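Local atomic coordinates of iota-carrageenase (Alteromonas sp., PDB entry 1H80), a protein that hydrolyses the beta-1,4 linkages of iota-carrageenan, a sulfated galactan of red algal cell walls, from within the chain and with inversion of anomeric configuration. Residues G94-L99 with D129-V134; V122-S127 with I150-T155; K154-S159 with F189-I194; K183-L188 with H208-I213. All blocks are in the same frame, centred on the assembly; numbering follows the deposited sequence. Where two conformers were deposited one is given.

Contact 1 of 4, residues G94-L99 with D129-V134; sequences GKNHRL and DKNLAV. With NA (sodium ion), chain H.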
# COMPACT_ATOMS: atom_id res chain seq x y z
N GLY A 94 21.80 7.85 -2.23
CA GLY A 94 20.76 8.56 -1.50
C GLY A 94 19.43 8.72 -2.21
O GLY A 94 18.52 9.36 -1.68
N LYS A 95 19.29 8.13 -3.40
CA LYS A 95 18.04 8.23 -4.15
C LYS A 95 17.05 7.16 -3.70
O LYS A 95 17.39 6.27 -2.92
CB LYS A 95 18.30 8.06 -5.65
CG LYS A 95 19.20 9.12 -6.25
CD LYS A 95 19.34 8.90 -7.75
CE LYS A 95 20.27 9.92 -8.39
NZ LYS A 95 20.37 9.72 -9.86
N ASN A 96 15.82 7.26 -4.20
CA ASN A 96 14.79 6.28 -3.86
C ASN A 96 15.10 5.03 -4.65
O ASN A 96 15.27 5.07 -5.88
CB ASN A 96 13.41 6.81 -4.22
CG ASN A 96 13.08 8.10 -3.51
OD1 ASN A 96 13.46 8.29 -2.35
ND2 ASN A 96 12.37 9.00 -4.18
N HIS A 97 15.18 3.91 -3.95
CA HIS A 97 15.52 2.65 -4.59
C HIS A 97 14.43 1.60 -4.55
O HIS A 97 13.58 1.61 -3.67
CB HIS A 97 16.78 2.08 -3.95
CG HIS A 97 17.96 3.00 -4.02
ND1 HIS A 97 18.85 3.14 -2.98
CD2 HIS A 97 18.40 3.81 -5.01
CE1 HIS A 97 19.79 4.01 -3.32
NE2 HIS A 97 19.54 4.43 -4.55
N ARG A 98 14.48 0.69 -5.51
CA ARG A 98 13.52 -0.40 -5.59
C ARG A 98 14.32 -1.64 -5.99
O ARG A 98 15.30 -1.54 -6.71
CB ARG A 98 12.45 -0.14 -6.66
CG ARG A 98 11.76 1.21 -6.55
CD ARG A 98 12.43 2.23 -7.45
NE ARG A 98 11.83 3.55 -7.33
CZ ARG A 98 12.12 4.58 -8.12
NH1 ARG A 98 13.00 4.43 -9.10
NH2 ARG A 98 11.53 5.75 -7.93
N LEU A 99 13.90 -2.80 -5.50
CA LEU A 99 14.59 -4.03 -5.84
C LEU A 99 14.25 -4.31 -7.30
O LEU A 99 15.14 -4.60 -8.11
CB LEU A 99 14.11 -5.19 -4.98
CG LEU A 99 14.53 -5.25 -3.51
CD1 LEU A 99 13.87 -6.45 -2.86
CD2 LEU A 99 16.04 -5.36 -3.39
N ASP A 129 19.79 1.29 3.90
CA ASP A 129 18.98 2.12 3.01
C ASP A 129 17.56 2.21 3.55
O ASP A 129 16.90 1.19 3.75
CB ASP A 129 18.96 1.47 1.62
CG ASP A 129 18.50 2.42 0.53
OD1 ASP A 129 17.85 3.44 0.84
OD2 ASP A 129 18.77 2.12 -0.65
N LYS A 130 17.08 3.43 3.78
CA LYS A 130 15.72 3.60 4.30
C LYS A 130 14.71 3.89 3.20
O LYS A 130 13.50 3.81 3.42
CB LYS A 130 15.68 4.74 5.33
CG LYS A 130 15.83 6.12 4.73
CD LYS A 130 15.58 7.20 5.77
CE LYS A 130 15.60 8.58 5.14
NZ LYS A 130 14.56 8.71 4.08
N ASN A 131 15.19 4.21 2.00
CA ASN A 131 14.31 4.51 0.87
C ASN A 131 14.21 3.29 -0.03
O ASN A 131 14.82 3.25 -1.10
CB ASN A 131 14.87 5.70 0.09
CG ASN A 131 15.09 6.90 0.98
OD1 ASN A 131 14.18 7.34 1.67
ND2 ASN A 131 16.31 7.44 0.96
N LEU A 132 13.43 2.31 0.41
CA LEU A 132 13.28 1.07 -0.33
C LEU A 132 11.86 0.59 -0.60
O LEU A 132 11.01 0.63 0.28
CB LEU A 132 14.00 -0.06 0.42
CG LEU A 132 15.51 -0.03 0.56
CD1 LEU A 132 15.94 -1.07 1.60
CD2 LEU A 132 16.15 -0.32 -0.79
N ALA A 133 11.63 0.14 -1.83
CA ALA A 133 10.35 -0.43 -2.22
C ALA A 133 10.76 -1.75 -2.86
O ALA A 133 11.87 -1.87 -3.39
CB ALA A 133 9.65 0.46 -3.24
N VAL A 134 9.89 -2.75 -2.80
CA VAL A 134 10.22 -4.04 -3.40
C VAL A 134 9.93 -3.99 -4.90
O VAL A 134 10.78 -4.36 -5.71
CB VAL A 134 9.40 -5.17 -2.75
CG1 VAL A 134 9.75 -6.50 -3.38
CG2 VAL A 134 9.69 -5.21 -1.26
NA NA H . 9.59 0.78 2.02
O HOH W 1 18.64 5.75 -0.50
O HOH W 2 12.87 9.16 0.17
O HOH W 3 8.76 -1.47 2.42

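Contact 2 of 4, residues V122-S127 with I150-T155; sequences VDFKDS and IDDNKT. With NA (sodium ion), chain H.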
# COMPACT_ATOMS: atom_id res chain seq x y z
N VAL A 122 11.95 -11.45 1.61
CA VAL A 122 12.61 -10.24 1.13
C VAL A 122 12.98 -9.62 2.47
O VAL A 122 12.10 -9.31 3.27
CB VAL A 122 11.66 -9.31 0.37
CG1 VAL A 122 12.33 -7.96 0.15
CG2 VAL A 122 11.29 -9.93 -0.97
N ASP A 123 14.27 -9.47 2.72
CA ASP A 123 14.74 -8.96 4.01
C ASP A 123 15.39 -7.58 3.96
O ASP A 123 16.41 -7.38 3.30
CB ASP A 123 15.71 -9.98 4.59
CG ASP A 123 16.08 -9.71 6.03
OD1 ASP A 123 15.43 -8.86 6.67
OD2 ASP A 123 17.01 -10.37 6.53
N PHE A 124 14.78 -6.62 4.67
CA PHE A 124 15.30 -5.26 4.74
C PHE A 124 15.91 -4.99 6.11
O PHE A 124 16.43 -3.90 6.35
CB PHE A 124 14.19 -4.22 4.54
CG PHE A 124 13.64 -4.14 3.14
CD1 PHE A 124 14.25 -4.80 2.08
CD2 PHE A 124 12.50 -3.37 2.89
CE1 PHE A 124 13.75 -4.68 0.79
CE2 PHE A 124 12.00 -3.25 1.59
CZ PHE A 124 12.62 -3.90 0.55
N LYS A 125 15.84 -5.97 7.00
CA LYS A 125 16.34 -5.81 8.36
C LYS A 125 17.79 -5.35 8.53
O LYS A 125 18.10 -4.60 9.46
CB LYS A 125 16.12 -7.09 9.17
CG LYS A 125 14.65 -7.46 9.33
CD LYS A 125 14.43 -8.51 10.42
CE LYS A 125 15.21 -9.79 10.15
NZ LYS A 125 14.80 -10.45 8.88
N ASP A 126 18.68 -5.79 7.64
CA ASP A 126 20.09 -5.41 7.76
C ASP A 126 20.50 -4.32 6.77
O ASP A 126 21.69 -4.02 6.63
CB ASP A 126 20.99 -6.63 7.56
CG ASP A 126 20.65 -7.76 8.52
OD1 ASP A 126 20.59 -7.51 9.74
OD2 ASP A 126 20.44 -8.90 8.04
N SER A 127 19.53 -3.71 6.10
CA SER A 127 19.83 -2.67 5.13
C SER A 127 20.05 -1.31 5.77
O SER A 127 19.37 -0.95 6.73
CB SER A 127 18.71 -2.56 4.09
OG SER A 127 18.97 -1.50 3.19
N ILE A 150 7.86 -9.95 3.49
CA ILE A 150 8.77 -8.83 3.48
C ILE A 150 9.07 -8.46 4.92
O ILE A 150 8.18 -8.02 5.64
CB ILE A 150 8.15 -7.61 2.78
CG1 ILE A 150 7.72 -7.98 1.36
CG2 ILE A 150 9.14 -6.45 2.77
CD1 ILE A 150 6.83 -6.95 0.70
N ASP A 151 10.31 -8.67 5.34
CA ASP A 151 10.72 -8.30 6.69
C ASP A 151 11.23 -6.87 6.56
O ASP A 151 12.39 -6.62 6.22
CB ASP A 151 11.84 -9.21 7.19
CG ASP A 151 11.32 -10.38 8.00
OD1 ASP A 151 10.10 -10.65 7.96
OD2 ASP A 151 12.14 -11.04 8.67
N ASP A 152 10.33 -5.92 6.82
CA ASP A 152 10.65 -4.51 6.71
C ASP A 152 11.36 -4.03 7.97
O ASP A 152 11.48 -4.77 8.96
CB ASP A 152 9.35 -3.72 6.53
CG ASP A 152 9.55 -2.40 5.82
OD1 ASP A 152 10.70 -1.90 5.74
OD2 ASP A 152 8.54 -1.84 5.34
N ASN A 153 11.83 -2.80 7.93
CA ASN A 153 12.50 -2.18 9.06
C ASN A 153 12.05 -0.73 9.05
O ASN A 153 12.86 0.20 9.09
CB ASN A 153 14.02 -2.28 8.91
CG ASN A 153 14.75 -1.75 10.13
OD1 ASN A 153 14.35 -2.01 11.26
ND2 ASN A 153 15.83 -1.02 9.89
N LYS A 154 10.74 -0.55 8.98
CA LYS A 154 10.12 0.76 8.94
C LYS A 154 10.76 1.66 7.89
O LYS A 154 11.07 2.82 8.16
CB LYS A 154 10.16 1.42 10.32
CG LYS A 154 9.32 0.70 11.36
CD LYS A 154 9.08 1.59 12.57
CE LYS A 154 8.25 0.88 13.63
NZ LYS A 154 8.98 -0.27 14.22
N THR A 155 10.94 1.12 6.69
CA THR A 155 11.53 1.90 5.61
C THR A 155 10.48 2.82 5.01
O THR A 155 9.27 2.64 5.21
CB THR A 155 12.03 0.99 4.47
OG1 THR A 155 10.94 0.23 3.95
CG2 THR A 155 13.11 0.06 4.97
NA NA H . 9.59 0.78 2.02
O HOH W 4 16.95 -1.60 7.50
O HOH W 3 8.76 -1.47 2.42

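Contact 3 of 4, residues K154-S159 with F189-I194; sequences KTIFAS and FGYGLI. With NA (sodium ion), chain H.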
# COMPACT_ATOMS: atom_id res chain seq x y z
N LYS A 154 10.74 -0.55 8.98
CA LYS A 154 10.12 0.76 8.94
C LYS A 154 10.76 1.66 7.89
O LYS A 154 11.07 2.82 8.16
CB LYS A 154 10.16 1.42 10.32
CG LYS A 154 9.32 0.70 11.36
CD LYS A 154 9.08 1.59 12.57
CE LYS A 154 8.25 0.88 13.63
NZ LYS A 154 8.98 -0.27 14.22
N THR A 155 10.94 1.12 6.69
CA THR A 155 11.53 1.90 5.61
C THR A 155 10.48 2.82 5.01
O THR A 155 9.27 2.64 5.21
CB THR A 155 12.03 0.99 4.47
OG1 THR A 155 10.94 0.23 3.95
CG2 THR A 155 13.11 0.06 4.97
N ILE A 156 10.94 3.84 4.29
CA ILE A 156 10.05 4.77 3.62
C ILE A 156 9.52 4.01 2.41
O ILE A 156 10.17 3.06 1.94
CB ILE A 156 10.82 6.02 3.14
CG1 ILE A 156 11.49 6.71 4.33
CG2 ILE A 156 9.89 6.96 2.40
CD1 ILE A 156 10.53 7.16 5.42
N PHE A 157 8.35 4.41 1.92
CA PHE A 157 7.70 3.80 0.75
C PHE A 157 6.98 2.50 1.01
O PHE A 157 7.47 1.63 1.74
CB PHE A 157 8.72 3.57 -0.37
CG PHE A 157 9.32 4.82 -0.91
CD1 PHE A 157 8.56 5.71 -1.66
CD2 PHE A 157 10.64 5.14 -0.64
CE1 PHE A 157 9.11 6.90 -2.13
CE2 PHE A 157 11.21 6.32 -1.10
CZ PHE A 157 10.44 7.21 -1.85
N ALA A 158 5.81 2.35 0.39
CA ALA A 158 5.06 1.12 0.50
C ALA A 158 5.90 0.12 -0.29
O ALA A 158 6.66 0.51 -1.17
CB ALA A 158 3.69 1.28 -0.15
N SER A 159 5.76 -1.16 0.02
CA SER A 159 6.56 -2.17 -0.65
C SER A 159 6.25 -2.36 -2.12
O SER A 159 7.14 -2.64 -2.91
CB SER A 159 6.40 -3.50 0.08
OG SER A 159 6.95 -3.40 1.38
N PHE A 189 4.35 3.41 9.81
CA PHE A 189 2.96 3.84 9.79
C PHE A 189 2.49 4.57 8.53
O PHE A 189 1.35 4.40 8.11
CB PHE A 189 2.65 4.73 11.01
CG PHE A 189 3.36 6.06 10.98
CD1 PHE A 189 4.67 6.18 11.44
CD2 PHE A 189 2.71 7.19 10.51
CE1 PHE A 189 5.32 7.41 11.41
CE2 PHE A 189 3.35 8.43 10.48
CZ PHE A 189 4.66 8.54 10.93
N GLY A 190 3.36 5.38 7.94
CA GLY A 190 2.98 6.14 6.76
C GLY A 190 2.96 5.35 5.48
O GLY A 190 2.62 5.88 4.42
N TYR A 191 3.32 4.07 5.56
CA TYR A 191 3.36 3.26 4.36
C TYR A 191 2.66 1.92 4.52
O TYR A 191 1.52 1.88 4.97
CB TYR A 191 4.81 3.11 3.92
CG TYR A 191 5.42 4.47 3.67
CD1 TYR A 191 5.18 5.16 2.49
CD2 TYR A 191 6.16 5.12 4.67
CE1 TYR A 191 5.65 6.45 2.29
CE2 TYR A 191 6.64 6.42 4.48
CZ TYR A 191 6.38 7.07 3.29
OH TYR A 191 6.83 8.36 3.09
N GLY A 192 3.33 0.84 4.15
CA GLY A 192 2.69 -0.45 4.26
C GLY A 192 2.99 -1.31 3.05
O GLY A 192 4.00 -1.13 2.37
N LEU A 193 2.09 -2.24 2.76
CA LEU A 193 2.30 -3.17 1.67
C LEU A 193 2.06 -2.63 0.26
O LEU A 193 2.98 -2.61 -0.56
CB LEU A 193 1.45 -4.42 1.93
CG LEU A 193 1.61 -5.63 1.02
CD1 LEU A 193 3.08 -5.92 0.75
CD2 LEU A 193 0.94 -6.82 1.71
N ILE A 194 0.84 -2.19 -0.01
CA ILE A 194 0.50 -1.66 -1.33
C ILE A 194 0.06 -0.21 -1.30
O ILE A 194 -0.66 0.21 -0.40
CB ILE A 194 -0.73 -2.40 -1.94
CG1 ILE A 194 -0.56 -3.91 -1.83
CG2 ILE A 194 -0.93 -1.96 -3.39
CD1 ILE A 194 0.61 -4.47 -2.59
NA NA H . 9.59 0.78 2.02
O HOH W 5 6.19 0.12 3.78
O HOH W 3 8.76 -1.47 2.42

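Contact 4 of 4, residues K183-L188 with H208-I213; sequences KQNNAL and HSEGGI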
# COMPACT_ATOMS: atom_id res chain seq x y z
N LYS A 183 3.00 -10.97 2.85
CA LYS A 183 2.92 -10.57 4.25
C LYS A 183 4.08 -9.63 4.47
O LYS A 183 5.20 -9.91 4.07
CB LYS A 183 3.07 -11.79 5.16
CG LYS A 183 3.33 -11.46 6.63
CD LYS A 183 2.19 -10.66 7.25
CE LYS A 183 2.52 -10.24 8.68
NZ LYS A 183 2.76 -11.41 9.56
N GLN A 184 3.79 -8.49 5.10
CA GLN A 184 4.84 -7.52 5.40
C GLN A 184 4.92 -7.33 6.90
O GLN A 184 3.91 -7.10 7.56
CB GLN A 184 4.54 -6.17 4.73
CG GLN A 184 5.64 -5.14 4.97
CD GLN A 184 5.52 -3.95 4.04
OE1 GLN A 184 5.04 -4.07 2.92
NE2 GLN A 184 5.99 -2.79 4.50
N ASN A 185 6.13 -7.45 7.43
CA ASN A 185 6.34 -7.28 8.86
C ASN A 185 7.04 -5.96 9.15
O ASN A 185 7.89 -5.51 8.38
CB ASN A 185 7.19 -8.41 9.44
CG ASN A 185 6.50 -9.76 9.34
OD1 ASN A 185 5.38 -9.93 9.81
ND2 ASN A 185 7.18 -10.72 8.72
N ASN A 186 6.67 -5.35 10.26
CA ASN A 186 7.26 -4.11 10.73
C ASN A 186 7.31 -2.96 9.73
O ASN A 186 8.38 -2.42 9.44
CB ASN A 186 8.66 -4.40 11.28
CG ASN A 186 9.20 -3.28 12.14
OD1 ASN A 186 8.43 -2.55 12.77
ND2 ASN A 186 10.52 -3.13 12.17
N ALA A 187 6.15 -2.58 9.21
CA ALA A 187 6.06 -1.48 8.26
C ALA A 187 5.95 -0.15 9.00
O ALA A 187 5.46 -0.10 10.14
CB ALA A 187 4.85 -1.66 7.36
N LEU A 188 6.41 0.92 8.37
CA LEU A 188 6.32 2.26 8.95
C LEU A 188 4.87 2.71 8.80
O LEU A 188 4.23 2.43 7.79
CB LEU A 188 7.25 3.21 8.21
CG LEU A 188 7.33 4.67 8.68
CD1 LEU A 188 7.73 4.74 10.15
CD2 LEU A 188 8.33 5.40 7.81
N HIS A 208 -1.33 -8.97 3.85
CA HIS A 208 -1.34 -8.66 5.27
C HIS A 208 -0.14 -7.78 5.60
O HIS A 208 0.99 -8.12 5.25
CB HIS A 208 -1.27 -9.97 6.07
CG HIS A 208 -1.26 -9.79 7.55
ND1 HIS A 208 -1.16 -10.85 8.42
CD2 HIS A 208 -1.34 -8.68 8.32
CE1 HIS A 208 -1.18 -10.41 9.67
NE2 HIS A 208 -1.29 -9.09 9.63
N SER A 209 -0.39 -6.65 6.24
CA SER A 209 0.69 -5.76 6.63
C SER A 209 0.63 -5.51 8.12
O SER A 209 -0.43 -5.24 8.67
CB SER A 209 0.59 -4.43 5.88
OG SER A 209 1.63 -3.55 6.30
N GLU A 210 1.79 -5.62 8.77
CA GLU A 210 1.91 -5.35 10.19
C GLU A 210 2.46 -3.94 10.22
O GLU A 210 3.62 -3.71 9.88
CB GLU A 210 2.90 -6.31 10.84
CG GLU A 210 3.16 -6.00 12.31
CD GLU A 210 4.26 -6.84 12.89
OE1 GLU A 210 5.42 -6.73 12.42
OE2 GLU A 210 3.98 -7.62 13.83
N GLY A 211 1.63 -2.98 10.62
CA GLY A 211 2.04 -1.59 10.64
C GLY A 211 1.55 -0.93 9.36
O GLY A 211 1.36 -1.60 8.34
N GLY A 212 1.32 0.38 9.41
CA GLY A 212 0.86 1.09 8.23
C GLY A 212 -0.48 0.60 7.70
O GLY A 212 -1.38 0.26 8.46
N ILE A 213 -0.61 0.55 6.38
CA ILE A 213 -1.84 0.11 5.73
C ILE A 213 -1.52 -0.95 4.69
O ILE A 213 -0.59 -0.80 3.90
CB ILE A 213 -2.55 1.30 5.07
CG1 ILE A 213 -2.96 2.30 6.16
CG2 ILE A 213 -3.77 0.84 4.28
CD1 ILE A 213 -3.55 3.55 5.63
O HOH W 6 4.99 -9.91 12.43

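Contact 1 of 4, residues G94-L99 with D129-V134
His-97 and Asn-131 bury the most surface where two neighbouring coils of the parallel beta-helix stack, with His-97 and Arg-98 pairing in parallel with Leu-132 and Ala-133. The backbone of His-97 spans the gap twice: its N donates to Asn-131 O at 2.9 Å, and its O receives the N-H of Ala-133. With CG anti to its carbonyl carbon (chi1 -58°), the imidazole meets Asp-129 edge-on, ND1 giving a short 2.5 Å bond to OD2. That bond is nearly straight (172°), lies in the ring plane and uses the syn lone pair of OD2, although ring and carboxylate planes are 86° apart. NE2 is bonded to Asp-93, so both ring nitrogens are gripped and the ring cannot easily turn. Asp-129 OD1 takes the N-H of Asn-131 at 3.0 Å, forming an Asx turn that leads into the strand. An alanine in place of Asp-129 would probably leave ND1 without its acceptor and this turn without its side-chain bond. The amide of Asn-131 suits the strand entrance: OD1 accepts from Lys-130 NZ, while ND2 donates to a water that itself donates to Lys-95 O and Asp-129 OD1. At the far end Leu-99 fills the apolar interior, CD1 lying 4.2 Å from Val-134 CG1 near Val-122 and Ile-86. Two residues before Val-134, Leu-132 O binds the sodium ion at 2.2 Å.

Contact 2 of 4, residues V122-S127 with I150-T155
Lys-125 NZ joins two aspartates on adjacent coils, forming salt bridges to Asp-151 OD2 at 2.7 Å and to Asp-123 OD1 at 2.8 Å. Its chain bends at chi3 (-58°) and again at chi4 to bring the ammonium between them; it meets Asp-151 on the anti lone pair but Asp-123 from above the carboxylate plane. The opposite face of that plane receives Lys-125 N, an Asx turn. Since the two carboxylates approach to 4.4 Å (Asp-123 OD1 to Asp-151 OD2), the cation probably offsets their repulsion. Phe-124 turns inward: CB touches Asp-151 O at 3.4 Å, the ring edge at CD2 meets Asp-152 OD1, and Thr-155 CG2 lies 4.1 Å from Phe-124 CD2. Leu-99, Leu-132 and Val-134 pack against this ring, an apolar setting that suits phenylalanine. Asp-151 N to Val-122 O and Phe-124 N to Asp-151 O are the backbone bonds. Further out, Asp-152 OD1 takes three donors, Asn-153 N, Thr-155 N and Thr-155 OG1, the last on its syn lone pair. The hydroxyl proton thus committed, OG1 binds the sodium ion at 2.4 Å. Parallel strands of successive coils, each followed by an aspartate-held turn, form part of the right-handed beta-helix shared with the pectate lyase-like clan.

Contact 3 of 4, residues K154-S159 with F189-I194
Tyr-191 sets CG anti to its carbonyl carbon (chi1 -58°), and a chi2 of -80° turns the flat of the ring to the backbone of Ile-156 and Phe-157. Phe-157 N sits over the ring centre, 3.2 Å above the plane, and Ile-156 CA makes a CH-pi contact with the same face, 4.3 Å from the centroid. Ile-156 CG2, anti to its own backbone N, reaches the phenol end, 3.6 Å from Tyr-191 CZ. A flat aromatic suits this place, since its face lies against the Ile-156 to Phe-157 peptide. Ile-156 O and Phe-157 O both bind the sodium ion, the latter at 2.3 Å, with Leu-132 O and Thr-155 completing the protein ligands. Both segments are loops between strands of successive beta-helix coils, and they draw together as the next strands begin. There Ser-159 N donates to Gly-192 O at 2.9 Å, and Ala-158 CA-H approaches that oxygen too. Gly-192 has backbone angles that would jam a side chain against the carbonyl of Tyr-191, which explains the glycine. Its N-H goes to a water 3.0 Å away that lies 2.8 Å from Phe-157 O. Another water, a sodium ligand, donates to Ser-159 OG, which is also bonded to Gln-184.

Contact 4 of 4, residues K183-L188 with H208-I213
His-208 and Lys-183 lie side by side and point the same way from neighbouring strands, 208-210 and 183-185, which are parallel within 3°, on successive coils of the beta-helix. With CG anti to its backbone N (chi1 179°), His-208 offers a ring face to the lysine methylenes: CE stands 3.8 Å from the ring centroid, 12° off its normal, in a CH-pi contact. His-208 NE2 is bonded to Ser-243 on the following coil, and its backbone O accepts from Gln-184 N. An alanine in place of His-208 would probably leave Lys-183 CE without the ring beneath it, free to shift, and Ser-243 without this partner. Ser-209, on the buried side, is small enough to let Ala-187 CB come within 3.9 Å of its OG, which bonds Gly-211 O at 2.8 Å. Glu-210 takes part in three of the four hydrogen bonds between the segments. Its N donates to Gln-184 O, its carboxylate OE1 takes Asn-186 N at 2.9 Å on the anti lone pair, and its backbone O takes Ala-187 N, also at 2.9 Å. Gly-211 and Gly-212 follow where a CB would clash with Ala-187 O and Leu-188 O respectively; Gly-212 N is bonded to Asp-365. The chemistry thus changes along the contact: parallel strands with a CH-pi contact give way to a turn whose amides a glutamate ties, and whose close approach depends on glycines.

All four contacts join neighbouring coils of one beta-helix, and contacts 1, 2 and 4 hold parallel strands, while contact 3 ties loops together. Contacts 2 and 3 are the more buried; contacts 1 and 4 are partly buried. Contact 1 has the most exposed residues, three, and contacts 3 and 4 have none among those that touch. The first three share the sodium ion, to which contact 1 lends one carbonyl, contact 2 a hydroxyl and contact 3 that same hydroxyl and two carbonyls. Contact 4 lies beside the site without binding the metal. Strands 143-151 and 177-185 pair directly, linking contacts 2 and 4. A histidine-carboxylate bond marks contact 1, a salt-bridge network contact 2, a peptide-covering aromatic contact 3, and a glutamate-tied turn contact 4.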